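Local coordinates for Alr2269 protein (Nostoc sp., PDB 3MC9), which is an Omp85-type outer-membrane protein whose periplasmic POTRA domains probably take part in receiving polypeptides and in beta-barrel biogenesis, at residues 70-75 with 114-119; 86-91 with 130-135; 203-206 with 212-215. One frame throughout, in Å; residues are numbered along the deposited sequence.

Contact 1 (70-75 with 114-119)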
# COMPACT_ATOMS: atom_id res chain seq x y z
N ARG A 70 13.60 8.74 2.18
CA ARG A 70 14.51 7.76 2.79
C ARG A 70 13.82 6.42 3.06
O ARG A 70 12.66 6.41 3.44
CB ARG A 70 15.07 8.29 4.12
CG ARG A 70 16.00 9.49 4.01
CD ARG A 70 17.27 9.15 3.24
NE ARG A 70 18.18 10.30 3.15
CZ ARG A 70 18.31 11.10 2.08
NH1 ARG A 70 19.17 12.11 2.14
NH2 ARG A 70 17.60 10.91 0.97
N PRO A 71 14.56 5.31 2.92
CA PRO A 71 14.03 4.02 3.35
C PRO A 71 14.00 3.98 4.86
O PRO A 71 14.90 4.51 5.50
CB PRO A 71 15.05 3.02 2.80
CG PRO A 71 16.35 3.77 2.86
CD PRO A 71 15.98 5.21 2.54
N GLN A 72 12.99 3.36 5.44
CA GLN A 72 12.96 3.13 6.87
C GLN A 72 14.02 2.10 7.28
O GLN A 72 14.59 2.18 8.37
CB GLN A 72 11.59 2.65 7.30
CG GLN A 72 11.34 2.78 8.78
CD GLN A 72 9.93 2.39 9.15
OE1 GLN A 72 9.13 2.04 8.28
NE2 GLN A 72 9.62 2.45 10.44
N SER A 73 14.26 1.13 6.40
CA SER A 73 15.35 0.16 6.54
C SER A 73 15.70 -0.40 5.16
O SER A 73 14.93 -0.24 4.20
CB SER A 73 14.94 -0.96 7.48
OG SER A 73 13.95 -1.78 6.88
N GLY A 74 16.85 -1.06 5.07
CA GLY A 74 17.36 -1.52 3.79
C GLY A 74 17.78 -0.35 2.92
O GLY A 74 18.15 0.72 3.43
N GLN A 75 17.75 -0.55 1.61
CA GLN A 75 18.02 0.51 0.64
C GLN A 75 16.75 0.92 -0.07
O GLN A 75 15.81 0.14 -0.18
CB GLN A 75 19.01 0.07 -0.43
CG GLN A 75 20.45 0.19 -0.05
CD GLN A 75 21.03 -1.14 0.29
OE1 GLN A 75 21.70 -1.76 -0.54
NE2 GLN A 75 20.74 -1.63 1.49
N PHE A 114 4.26 0.75 -0.81
CA PHE A 114 4.81 0.86 0.56
C PHE A 114 3.90 0.37 1.65
O PHE A 114 2.69 0.58 1.60
CB PHE A 114 5.14 2.32 0.85
CG PHE A 114 5.94 2.95 -0.22
CD1 PHE A 114 7.32 2.77 -0.27
CD2 PHE A 114 5.32 3.68 -1.22
CE1 PHE A 114 8.06 3.34 -1.29
CE2 PHE A 114 6.05 4.25 -2.22
CZ PHE A 114 7.42 4.09 -2.27
N SER A 115 4.50 -0.24 2.68
CA SER A 115 3.75 -0.74 3.83
C SER A 115 3.67 0.33 4.94
O SER A 115 2.74 0.34 5.74
CB SER A 115 4.40 -2.02 4.37
OG SER A 115 5.82 -1.89 4.50
N ASN A 116 4.65 1.24 4.97
CA ASN A 116 4.63 2.34 5.93
C ASN A 116 5.21 3.61 5.32
O ASN A 116 6.13 3.57 4.50
CB ASN A 116 5.40 1.97 7.21
CG ASN A 116 5.06 2.88 8.39
OD1 ASN A 116 5.92 3.18 9.22
ND2 ASN A 116 3.80 3.33 8.47
N VAL A 117 4.63 4.74 5.72
CA VAL A 117 5.01 6.06 5.25
C VAL A 117 4.82 7.06 6.38
O VAL A 117 3.76 7.10 7.01
CB VAL A 117 4.12 6.52 4.08
CG1 VAL A 117 4.59 7.89 3.58
CG2 VAL A 117 4.10 5.49 2.96
N GLN A 118 5.84 7.86 6.65
CA GLN A 118 5.69 8.99 7.55
C GLN A 118 6.48 10.20 7.07
O GLN A 118 7.41 10.07 6.28
CB GLN A 118 6.13 8.60 8.96
CG GLN A 118 7.50 7.97 9.03
CD GLN A 118 7.86 7.48 10.44
OE1 GLN A 118 8.33 8.25 11.28
NE2 GLN A 118 7.65 6.19 10.68
N ALA A 119 6.10 11.36 7.58
CA ALA A 119 6.82 12.60 7.35
C ALA A 119 7.48 13.02 8.66
O ALA A 119 6.82 13.13 9.71
CB ALA A 119 5.90 13.67 6.87

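Contact 2 (86-91 with 130-135)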
# COMPACT_ATOMS: atom_id res chain seq x y z
N ASN A 86 7.24 11.78 -7.49
CA ASN A 86 6.12 11.95 -8.42
C ASN A 86 4.77 12.35 -7.81
O ASN A 86 3.95 12.93 -8.50
CB ASN A 86 5.86 10.65 -9.19
CG ASN A 86 6.90 10.38 -10.27
OD1 ASN A 86 7.78 11.20 -10.56
ND2 ASN A 86 6.79 9.21 -10.88
N VAL A 87 4.52 12.01 -6.56
CA VAL A 87 3.16 12.19 -6.01
C VAL A 87 3.05 13.19 -4.86
O VAL A 87 1.94 13.62 -4.52
CB VAL A 87 2.57 10.85 -5.56
CG1 VAL A 87 2.48 9.90 -6.75
CG2 VAL A 87 3.38 10.24 -4.42
N ILE A 88 4.19 13.56 -4.26
CA ILE A 88 4.19 14.56 -3.21
C ILE A 88 4.19 15.95 -3.83
O ILE A 88 4.73 16.17 -4.91
CB ILE A 88 5.38 14.37 -2.22
CG1 ILE A 88 6.73 14.61 -2.89
CG2 ILE A 88 5.33 12.97 -1.62
CD1 ILE A 88 7.90 14.65 -1.89
N ARG A 89 3.53 16.89 -3.16
CA ARG A 89 3.59 18.29 -3.56
C ARG A 89 4.62 19.04 -2.74
O ARG A 89 5.20 20.00 -3.22
CB ARG A 89 2.25 18.98 -3.38
CG ARG A 89 1.21 18.72 -4.44
CD ARG A 89 -0.06 19.52 -4.10
NE ARG A 89 -0.09 20.88 -4.67
CZ ARG A 89 -0.91 21.85 -4.27
NH1 ARG A 89 -1.77 21.65 -3.27
NH2 ARG A 89 -0.87 23.04 -4.86
N THR A 90 4.81 18.66 -1.48
CA THR A 90 5.81 19.33 -0.65
C THR A 90 7.17 19.37 -1.37
O THR A 90 7.63 18.37 -1.92
CB THR A 90 5.91 18.69 0.74
OG1 THR A 90 4.68 18.94 1.45
CG2 THR A 90 7.07 19.26 1.53
N GLN A 91 7.79 20.54 -1.41
CA GLN A 91 8.99 20.70 -2.24
C GLN A 91 9.87 21.81 -1.70
O GLN A 91 9.38 22.72 -1.02
CB GLN A 91 8.61 20.90 -3.73
CG GLN A 91 8.65 22.31 -4.25
CD GLN A 91 8.29 22.45 -5.74
OE1 GLN A 91 7.18 22.12 -6.15
NE2 GLN A 91 9.21 22.98 -6.53
N VAL A 130 12.13 18.33 5.28
CA VAL A 130 11.06 17.33 5.42
C VAL A 130 11.57 15.99 4.91
O VAL A 130 11.94 15.86 3.74
CB VAL A 130 9.78 17.74 4.66
CG1 VAL A 130 8.72 16.64 4.72
CG2 VAL A 130 9.21 19.05 5.24
N SER A 131 11.62 15.00 5.81
CA SER A 131 11.99 13.64 5.45
C SER A 131 10.75 12.76 5.32
O SER A 131 9.96 12.64 6.25
CB SER A 131 12.97 13.07 6.47
OG SER A 131 14.25 13.66 6.30
N PHE A 132 10.57 12.19 4.14
CA PHE A 132 9.54 11.18 3.93
C PHE A 132 10.26 9.86 4.09
O PHE A 132 11.17 9.54 3.32
CB PHE A 132 8.90 11.30 2.55
CG PHE A 132 8.03 12.53 2.41
CD1 PHE A 132 6.77 12.59 3.00
CD2 PHE A 132 8.49 13.63 1.71
CE1 PHE A 132 5.98 13.73 2.89
CE2 PHE A 132 7.72 14.77 1.59
CZ PHE A 132 6.46 14.82 2.19
N ILE A 133 9.87 9.12 5.13
CA ILE A 133 10.51 7.85 5.43
C ILE A 133 9.53 6.76 5.05
O ILE A 133 8.40 6.70 5.54
CB ILE A 133 10.93 7.77 6.92
CG1 ILE A 133 11.92 8.91 7.22
CG2 ILE A 133 11.57 6.41 7.23
CD1 ILE A 133 11.82 9.46 8.61
N VAL A 134 9.96 5.90 4.13
CA VAL A 134 9.06 4.95 3.52
C VAL A 134 9.65 3.55 3.65
O VAL A 134 10.87 3.38 3.65
CB VAL A 134 8.80 5.29 2.05
CG1 VAL A 134 8.29 6.74 1.91
CG2 VAL A 134 10.05 5.09 1.20
N GLN A 135 8.77 2.56 3.77
CA GLN A 135 9.17 1.16 3.88
C GLN A 135 8.57 0.45 2.69
O GLN A 135 7.36 0.24 2.64
CB GLN A 135 8.66 0.55 5.19
CG GLN A 135 9.11 -0.89 5.46
CD GLN A 135 10.58 -1.15 5.16
OE1 GLN A 135 10.91 -1.95 4.29
NE2 GLN A 135 11.48 -0.50 5.90

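Contact 3 (203-206 with 212-215)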
# COMPACT_ATOMS: atom_id res chain seq x y z
N ALA A 203 -8.46 -5.17 5.97
CA ALA A 203 -7.46 -4.93 4.93
C ALA A 203 -6.58 -6.17 4.73
O ALA A 203 -6.48 -7.03 5.62
CB ALA A 203 -6.62 -3.73 5.30
N PRO A 204 -5.92 -6.29 3.55
CA PRO A 204 -4.98 -7.41 3.35
C PRO A 204 -3.85 -7.40 4.40
O PRO A 204 -3.25 -6.35 4.64
CB PRO A 204 -4.40 -7.15 1.96
CG PRO A 204 -5.29 -6.15 1.30
CD PRO A 204 -6.00 -5.40 2.39
N GLN A 205 -3.59 -8.55 5.02
CA GLN A 205 -2.46 -8.65 5.97
C GLN A 205 -1.21 -9.24 5.30
O GLN A 205 -1.22 -10.36 4.76
CB GLN A 205 -2.84 -9.38 7.28
CG GLN A 205 -3.54 -10.72 7.13
CD GLN A 205 -4.86 -10.83 7.91
OE1 GLN A 205 -4.96 -10.40 9.06
NE2 GLN A 205 -5.87 -11.42 7.28
N VAL A 206 -0.15 -8.45 5.32
CA VAL A 206 1.09 -8.75 4.61
C VAL A 206 2.20 -9.13 5.58
O VAL A 206 2.49 -8.39 6.52
CB VAL A 206 1.59 -7.54 3.79
CG1 VAL A 206 2.74 -7.96 2.88
CG2 VAL A 206 0.47 -6.94 2.99
N VAL A 212 0.56 -12.56 1.62
CA VAL A 212 -0.65 -11.79 1.85
C VAL A 212 -1.81 -12.71 2.20
O VAL A 212 -2.16 -13.59 1.42
CB VAL A 212 -1.06 -11.00 0.61
CG1 VAL A 212 -2.36 -10.20 0.86
CG2 VAL A 212 0.08 -10.10 0.18
N THR A 213 -2.41 -12.49 3.36
CA THR A 213 -3.59 -13.22 3.77
C THR A 213 -4.82 -12.33 3.61
O THR A 213 -4.89 -11.25 4.21
CB THR A 213 -3.48 -13.68 5.23
OG1 THR A 213 -2.24 -14.37 5.42
CG2 THR A 213 -4.65 -14.58 5.61
N LEU A 214 -5.77 -12.78 2.79
CA LEU A 214 -7.05 -12.10 2.59
C LEU A 214 -8.14 -12.84 3.36
O LEU A 214 -8.48 -13.99 3.05
CB LEU A 214 -7.43 -12.06 1.12
CG LEU A 214 -6.43 -11.43 0.15
CD1 LEU A 214 -6.94 -11.59 -1.30
CD2 LEU A 214 -6.23 -9.97 0.53
N GLN A 215 -8.67 -12.19 4.37
CA GLN A 215 -9.76 -12.70 5.16
C GLN A 215 -11.03 -12.33 4.40
O GLN A 215 -11.21 -11.16 4.08
CB GLN A 215 -9.72 -11.99 6.50
CG GLN A 215 -10.40 -12.69 7.64
CD GLN A 215 -9.85 -12.20 8.98
OE1 GLN A 215 -10.16 -11.10 9.44
NE2 GLN A 215 -8.99 -13.01 9.61
O HOH W 1 -8.33 -9.40 5.02

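Contact 1 (70-75 with 114-119)
Q72 lies with its side chain stretched out toward N116, and its terminal amide settles beside the asparagine while also nearing the end of Q118. The chain gets that far because it is straight: CG stands opposite the backbone N (chi1 -163°) and the next torsion continues the line. Its OE1 comes within 3.9 Å of N116 CB, so the oxygen lies against the asparagine's first carbon. The two amide planes are turned 42° from each other, neither stacked flat nor at right angles, though which way round the N116 amide sits is doubtful. Farther along the same strand, Q72 NE2 comes to 4.2 Å from Q118 NE2, nitrogen to nitrogen, too far apart for more than loose contact.

Strand 127-136 runs between the two segments in the sheet of this POTRA domain, which explains the 8.4 Å between Q72 CA and N116 CA. Q72 leans across that middle strand, touching I133 and Q135 on the way, and Q118 rests on I133 as well. F114 and V117 turn instead to the helices. With no hydrogen bond between the segments, these polar amides at the surface probably add little hold of their own, while the backbone bonds to strand 127-136 tie the segments together.

Contact 2 (86-91 with 130-135)
This is a buried, apolar contact in the core of the first POTRA domain of the model, a beta-alpha-alpha-beta-beta fold in which two helices pack on one face of a sheet. It joins the loop that follows helix 78-87 to strand 127-136, and its centre is the phenyl ring of F132, which rises from the strand into the layer between sheet and helices.

I88 meets the ring from the direction opposite to the one in which F132 extends. Its CG2 lies over one face, while CD1 comes in past the rim on that same side, 3.5 Å from F132 CE2. The torsion chi1 of 66° sets CG1 between the backbone N and the carbonyl carbon, and the rest of the chain then runs out straight to bring CD1 to the ring. The opposite face is taken by V130 CG1, 3.7 Å above the plane and displaced toward the rim, so the phenyl is held between a methyl of the loop and one of its own strand.

T90 closes the edge. Its methyl CG2 approaches V130 CG2 at 4.3 Å, and its hydroxyl turns to D104 and T96, with OG1 hydrogen-bonded to both; that satisfies the buried oxygen and ties the loop to helix 98-110, where D104 also accepts from R89 N. V67 of the neighbouring strand touches I88, T90 and F132. At the far end of the ring, T90 CB sits almost in the phenyl plane, 4.2 Å from F132 CZ.

Contact 3 (203-206 with 212-215)
Q205 and T213 form the tight part of this contact, bonded to each other through both backbones. T213 N gives a nearly straight bond to Q205 O at 2.8 Å, in the carbonyl plane, and Q205 N returns one to T213 O at 3.1 Å. The Q205 side chain then folds back over its partner: chi1 of 51° and a bend at chi2 lay CG 3.5 Å from T213 CB and bring NE2 to 3.2 Å from T213 O. This third bond is less straight, and its donor stands well above the carbonyl plane, on the face opposite to the one used by Q205 N, so two N-H groups grip one oxygen.

The pair belongs to an antiparallel beta hairpin, strands 199-206 and 211-217, in the second POTRA domain of the model; 199-206 is an outer strand of its three-stranded sheet. On the face toward helix 176-192, P204 CB packs against L214 CD2 at 3.7 Å and also meets V212 CG1, with L179 of that helix beside it. V206 CG2 reaches V212 CG2 more loosely, at 4.2 Å. V212 and L214 are buried here, while Q205 is exposed on the other face of the sheet.

Beyond the proline the pairing breaks: a water lies 3.1 Å from A203 O and accepts from Q215 N at 2.9 Å, before Q215 and V201 bond through their backbones.

Contacts 1 and 2 belong to one POTRA domain and share its sheet; their segments alternate along the chain, their centres are 10 Å apart, and they meet directly through backbone pairs such as R70 with F132 and Q72 with V134. Strand 127-136 serves both: its residues F132 and V130 face the helices in contact 2, while I133 and Q135 lie under the amides of contact 1. The chemistry follows the side, hydrocarbon in the core and loosely placed amides at the surface. Contact 3, in the next POTRA domain and about 9 Å from contact 2 at nearest atoms, is only partly buried and alone of the three relies on hydrogen bonds between its segments.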